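Local coordinates for protein acetyltransferase (Brucella abortus str. 2308 A, PDB 4ZBG) that binds acetyl-CoA and, as a member of the GNAT family, probably transfers its acetyl group to an amine of an acceptor, at residues Ala20-Val25 and Glu42-Leu47; Ile69-Val74 and Glu107-Leu112. All coordinates share one frame; numbering follows the deposited sequence. Where two conformers were deposited one is given.

Contact 1: residues Ala20-Val25 and Glu42-Leu47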
loop_
_atom_site.group_PDB
_atom_site.type_symbol
_atom_site.label_atom_id
_atom_site.label_comp_id
_atom_site.label_asym_id
_atom_site.label_seq_id
_atom_site.Cartn_x
_atom_site.Cartn_y
_atom_site.Cartn_z
ATOM N N ALA A 20 12.188 -2.808 10.696
ATOM C CA ALA A 20 12.824 -1.543 11.040
ATOM C C ALA A 20 13.125 -0.747 9.788
ATOM O O ALA A 20 12.856 0.444 9.722
ATOM C CB ALA A 20 14.093 -1.775 11.854
ATOM N N GLU A 21 13.679 -1.406 8.780
ATOM C CA GLU A 21 14.025 -0.706 7.555
ATOM C C GLU A 21 12.801 -0.208 6.780
ATOM O O GLU A 21 12.816 0.888 6.213
ATOM C CB GLU A 21 14.886 -1.582 6.667
ATOM C CG GLU A 21 15.475 -0.802 5.543
ATOM C CD GLU A 21 16.649 -1.487 4.905
ATOM O OE1 GLU A 21 17.118 -2.521 5.427
ATOM O OE2 GLU A 21 17.118 -0.975 3.887
ATOM N N ILE A 22 11.743 -1.012 6.745
ATOM C CA ILE A 22 10.496 -0.577 6.127
ATOM C C ILE A 22 10.025 0.709 6.795
ATOM O O ILE A 22 9.604 1.656 6.126
ATOM C CB ILE A 22 9.418 -1.678 6.217
ATOM C CG1 ILE A 22 9.728 -2.815 5.241
ATOM C CG2 ILE A 22 8.021 -1.097 5.978
ATOM C CD1 ILE A 22 8.884 -4.049 5.461
ATOM N N ARG A 23 10.083 0.748 8.121
ATOM C CA ARG A 23 9.607 1.926 8.824
ATOM C C ARG A 23 10.504 3.132 8.568
ATOM O O ARG A 23 10.028 4.246 8.413
ATOM C CB ARG A 23 9.453 1.652 10.318
ATOM C CG ARG A 23 8.918 2.845 11.083
ATOM C CD ARG A 23 8.224 2.398 12.336
ATOM N NE ARG A 23 7.788 3.533 13.136
ATOM C CZ ARG A 23 6.973 3.437 14.177
ATOM N NH1 ARG A 23 6.449 2.263 14.517
ATOM N NH2 ARG A 23 6.663 4.528 14.858
ATOM N N GLN A 24 11.805 2.894 8.462
ATOM C CA GLN A 24 12.741 3.968 8.137
ATOM C C GLN A 24 12.453 4.574 6.760
ATOM O O GLN A 24 12.449 5.793 6.591
ATOM C CB GLN A 24 14.171 3.438 8.189
ATOM C CG GLN A 24 15.242 4.455 7.847
ATOM C CD GLN A 24 16.618 3.824 7.681
ATOM O OE1 GLN A 24 16.825 2.651 8.005
ATOM N NE2 GLN A 24 17.563 4.600 7.162
ATOM N N VAL A 25 12.209 3.721 5.774
ATOM C CA VAL A 25 11.889 4.201 4.436
ATOM C C VAL A 25 10.566 4.975 4.431
ATOM O O VAL A 25 10.457 6.054 3.838
ATOM C CB VAL A 25 11.871 3.033 3.438
ATOM C CG1 VAL A 25 11.327 3.492 2.105
ATOM C CG2 VAL A 25 13.281 2.459 3.284
ATOM N N GLU A 42 4.070 4.115 11.999
ATOM C CA GLU A 42 3.272 3.567 13.100
ATOM C C GLU A 42 2.140 2.705 12.575
ATOM O O GLU A 42 1.838 1.652 13.132
ATOM C CB GLU A 42 2.630 4.684 13.926
ATOM C CG GLU A 42 3.584 5.533 14.725
ATOM C CD GLU A 42 2.877 6.477 15.681
ATOM O OE1 GLU A 42 1.742 6.165 16.115
ATOM O OE2 GLU A 42 3.460 7.535 15.995
ATOM N N ILE A 43 1.486 3.180 11.516
ATOM C CA ILE A 43 0.338 2.485 10.956
ATOM C C ILE A 43 0.740 1.129 10.402
ATOM O O ILE A 43 0.086 0.125 10.662
ATOM C CB ILE A 43 -0.378 3.352 9.901
ATOM C CG1 ILE A 43 -1.061 4.545 10.580
ATOM C CG2 ILE A 43 -1.379 2.515 9.093
ATOM C CD1 ILE A 43 -1.514 5.609 9.615
ATOM N N VAL A 44 1.819 1.093 9.625
ATOM C CA VAL A 44 2.281 -0.178 9.092
ATOM C C VAL A 44 2.547 -1.158 10.235
ATOM O O VAL A 44 2.136 -2.320 10.179
ATOM C CB VAL A 44 3.521 0.003 8.186
ATOM C CG1 VAL A 44 4.123 -1.346 7.829
ATOM C CG2 VAL A 44 3.158 0.772 6.922
ATOM N N ASP A 45 3.238 -0.690 11.274
ATOM C CA ASP A 45 3.574 -1.575 12.383
ATOM C C ASP A 45 2.332 -2.031 13.150
ATOM O O ASP A 45 2.265 -3.177 13.598
ATOM C CB ASP A 45 4.593 -0.922 13.322
ATOM C CG ASP A 45 5.998 -0.871 12.720
ATOM O OD1 ASP A 45 6.184 -1.292 11.554
ATOM O OD2 ASP A 45 6.915 -0.387 13.417
ATOM N N ALA A 46 1.344 -1.152 13.271
ATOM C CA ALA A 46 0.095 -1.494 13.945
ATOM C C ALA A 46 -0.728 -2.495 13.130
ATOM O O ALA A 46 -1.323 -3.408 13.696
ATOM C CB ALA A 46 -0.708 -0.239 14.247
ATOM N N LEU A 47 -0.768 -2.326 11.806
ATOM C CA LEU A 47 -1.401 -3.320 10.934
ATOM C C LEU A 47 -0.750 -4.683 11.118
ATOM O O LEU A 47 -1.434 -5.692 11.267
ATOM C CB LEU A 47 -1.325 -2.896 9.470
ATOM C CG LEU A 47 -2.185 -1.714 9.035
ATOM C CD1 LEU A 47 -1.784 -1.324 7.637
ATOM C CD2 LEU A 47 -3.670 -2.053 9.100
#
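R23 reaches across from segment 20-25 and forms a salt bridge with D45 of segment 42-47. R23 NH1 donates to D45 OD2 at 2.9 Å, and the N-H...O angle of 164° makes the bond nearly straight. The oxygen lies in the guanidinium plane, but the donor comes from above the carboxylate plane, well out of it. With CG anti to the backbone N (chi1 -178°) and the chain extended as far as NE, the arginine can span the gap between the helices. Its NE is taken by E27 in a second salt bridge. D45 OD1 is bound in turn by R48, so charges of alternating sign run from one helix to the other. These two helices, 19-30 and 40-49, follow the first strand of the GNAT fold and pack here close to antiparallel, with 148° between segment axes that approach to 9.9 Å. The backbone N of E42 sits over one face of the R23 guanidinium, 3.7 Å above its plane. In the conformer given here, the E42 carboxylate stays beyond salt-bridge range of R23. On the buried side, I22 CG2 meets V44 CG1 at 4.3 Å.

Contact 2: residues Ile69-Val74 and Glu107-Leu112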
loop_
_atom_site.group_PDB
_atom_site.type_symbol
_atom_site.label_atom_id
_atom_site.label_comp_id
_atom_site.label_asym_id
_atom_site.label_seq_id
_atom_site.Cartn_x
_atom_site.Cartn_y
_atom_site.Cartn_z
ATOM N N ILE A 69 5.173 -1.095 0.087
ATOM C CA ILE A 69 3.736 -0.896 -0.064
ATOM C C ILE A 69 2.969 -1.795 0.897
ATOM O O ILE A 69 3.333 -2.962 1.079
ATOM C CB ILE A 69 3.296 -1.074 -1.528
ATOM C CG1 ILE A 69 1.820 -0.711 -1.715
ATOM C CG2 ILE A 69 3.582 -2.498 -2.007
ATOM C CD1 ILE A 69 1.458 -0.571 -3.170
ATOM N N ALA A 70 1.915 -1.240 1.495
ATOM C CA ALA A 70 1.004 -1.970 2.368
ATOM C C ALA A 70 -0.393 -2.064 1.765
ATOM O O ALA A 70 -0.875 -1.107 1.155
ATOM C CB ALA A 70 0.909 -1.280 3.719
ATOM N N PHE A 71 -1.037 -3.208 1.979
ATOM C CA PHE A 71 -2.458 -3.382 1.725
ATOM C C PHE A 71 -3.099 -3.971 2.964
ATOM O O PHE A 71 -2.480 -4.773 3.658
ATOM C CB PHE A 71 -2.699 -4.340 0.567
ATOM C CG PHE A 71 -2.169 -3.867 -0.746
ATOM C CD1 PHE A 71 -0.841 -4.058 -1.089
ATOM C CD2 PHE A 71 -3.014 -3.261 -1.662
ATOM C CE1 PHE A 71 -0.363 -3.640 -2.311
ATOM C CE2 PHE A 71 -2.549 -2.842 -2.894
ATOM C CZ PHE A 71 -1.221 -3.028 -3.221
ATOM N N SER A 72 -4.354 -3.603 3.219
ATOM C CA SER A 72 -5.074 -4.075 4.401
ATOM C C SER A 72 -6.563 -4.125 4.073
ATOM O O SER A 72 -7.012 -3.459 3.140
ATOM C CB SER A 72 -4.796 -3.155 5.606
ATOM O OG SER A 72 -5.119 -1.810 5.325
ATOM N N PRO A 73 -7.344 -4.913 4.829
ATOM C CA PRO A 73 -8.764 -5.025 4.472
ATOM C C PRO A 73 -9.515 -3.746 4.798
ATOM O O PRO A 73 -9.199 -3.074 5.781
ATOM C CB PRO A 73 -9.271 -6.162 5.377
ATOM C CG PRO A 73 -8.039 -6.871 5.853
ATOM C CD PRO A 73 -7.002 -5.784 5.967
ATOM N N VAL A 74 -10.502 -3.409 3.977
ATOM C CA VAL A 74 -11.445 -2.362 4.339
ATOM C C VAL A 74 -12.811 -3.000 4.499
ATOM O O VAL A 74 -13.144 -3.965 3.814
ATOM C CB VAL A 74 -11.494 -1.210 3.306
ATOM C CG1 VAL A 74 -10.143 -0.539 3.170
ATOM C CG2 VAL A 74 -12.019 -1.694 1.950
ATOM N N GLU A 107 2.601 -4.765 -8.870
ATOM C CA GLU A 107 2.837 -6.089 -8.335
ATOM C C GLU A 107 1.895 -6.405 -7.163
ATOM O O GLU A 107 1.359 -7.516 -7.066
ATOM C CB GLU A 107 4.310 -6.262 -7.966
ATOM C CG GLU A 107 4.642 -7.639 -7.446
ATOM C CD GLU A 107 4.307 -8.756 -8.414
ATOM O OE1 GLU A 107 4.313 -8.549 -9.655
ATOM O OE2 GLU A 107 4.051 -9.865 -7.913
ATOM N N GLY A 108 1.676 -5.434 -6.282
ATOM C CA GLY A 108 0.744 -5.626 -5.184
ATOM C C GLY A 108 -0.669 -5.916 -5.648
ATOM O O GLY A 108 -1.334 -6.826 -5.140
ATOM N N LEU A 109 -1.135 -5.149 -6.631
ATOM C CA LEU A 109 -2.471 -5.369 -7.175
ATOM C C LEU A 109 -2.574 -6.748 -7.820
ATOM O O LEU A 109 -3.587 -7.429 -7.676
ATOM C CB LEU A 109 -2.824 -4.285 -8.181
ATOM C CG LEU A 109 -2.968 -2.884 -7.588
ATOM C CD1 LEU A 109 -3.107 -1.881 -8.722
ATOM C CD2 LEU A 109 -4.145 -2.797 -6.626
ATOM N N ALA A 110 -1.521 -7.162 -8.522
ATOM C CA ALA A 110 -1.532 -8.464 -9.179
ATOM C C ALA A 110 -1.628 -9.573 -8.138
ATOM O O ALA A 110 -2.347 -10.556 -8.322
ATOM C CB ALA A 110 -0.301 -8.636 -10.059
ATOM N N GLN A 111 -0.926 -9.404 -7.022
ATOM C CA GLN A 111 -0.964 -10.411 -5.972
ATOM C C GLN A 111 -2.319 -10.462 -5.270
ATOM O O GLN A 111 -2.825 -11.545 -4.967
ATOM C CB GLN A 111 0.204 -10.231 -5.003
ATOM C CG GLN A 111 1.529 -10.597 -5.659
ATOM C CD GLN A 111 2.668 -10.719 -4.681
ATOM O OE1 GLN A 111 2.481 -11.128 -3.535
ATOM N NE2 GLN A 111 3.867 -10.360 -5.128
ATOM N N LEU A 112 -2.928 -9.302 -5.043
ATOM C CA LEU A 112 -4.285 -9.278 -4.495
ATOM C C LEU A 112 -5.271 -9.967 -5.420
ATOM O O LEU A 112 -6.065 -10.794 -4.972
ATOM C CB LEU A 112 -4.774 -7.854 -4.269
ATOM C CG LEU A 112 -4.314 -7.101 -3.028
ATOM C CD1 LEU A 112 -5.018 -5.753 -2.995
ATOM C CD2 LEU A 112 -4.583 -7.887 -1.748
#
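F71 projects from strand 69-73 onto helix 107-112, whose N-to-C direction is 31° from that of the strand. The two segment axes come within 9.9 Å. No hydrogen bond links the segments, and the contact is apolar and buried. The strand's own backbone bonds go to its sheet neighbours: F71 pairs with L55, and A70 with G87 and P88. The F71 ring carries the contact. Its CG is anti to the carbonyl carbon (chi1 -63°), which sends the ring toward the helix. F71 CE1 lies 3.7 Å from G108 CA, and F71 CZ is also near G108 C, so the ring packs directly on the glycine backbone. L112 adds the closest approach, with CD1 3.5 Å from F71 CD2. Its CG lies over one ring face, displaced toward the rim. L109 crosses the phenylalanine at about a right angle, and its CD2 is 4.1 Å from F71 CE2. The F71 side chain also touches L86 on the adjacent strand 83-91 and C120 on strand 119-122 beyond it. Away from the strand, Q111 NE2 donates to E107 OE2 at 2.8 Å, using the carboxylate's anti lone pair. This bond joins side chains one turn apart. Helix 100-114 follows strand 83-91 and packs on the sheet, as does the helix after the pyrophosphate-binding loop in GNAT enzymes, with F71 in the core between them.

From the N terminus, strand 10-13 leads into helix 19-30. Contact 1 closes first, when the chain returns on helix 40-49 after a short connection. The chain then enters the sheet through strand 55-61 and reaches strand 64-76, where contact 2 opens. Strand 83-91 and the start of helix 100-114 follow before contact 2 closes. The two loops are in series, so they neither nest nor cross. Contact 1 joins the two early helices, and contact 2 fixes the later helix to the sheet. They meet at strand 64-76: L47 CD2 packs on S72 CB at 3.8 Å, while the adjacent F71 faces helix 100-114.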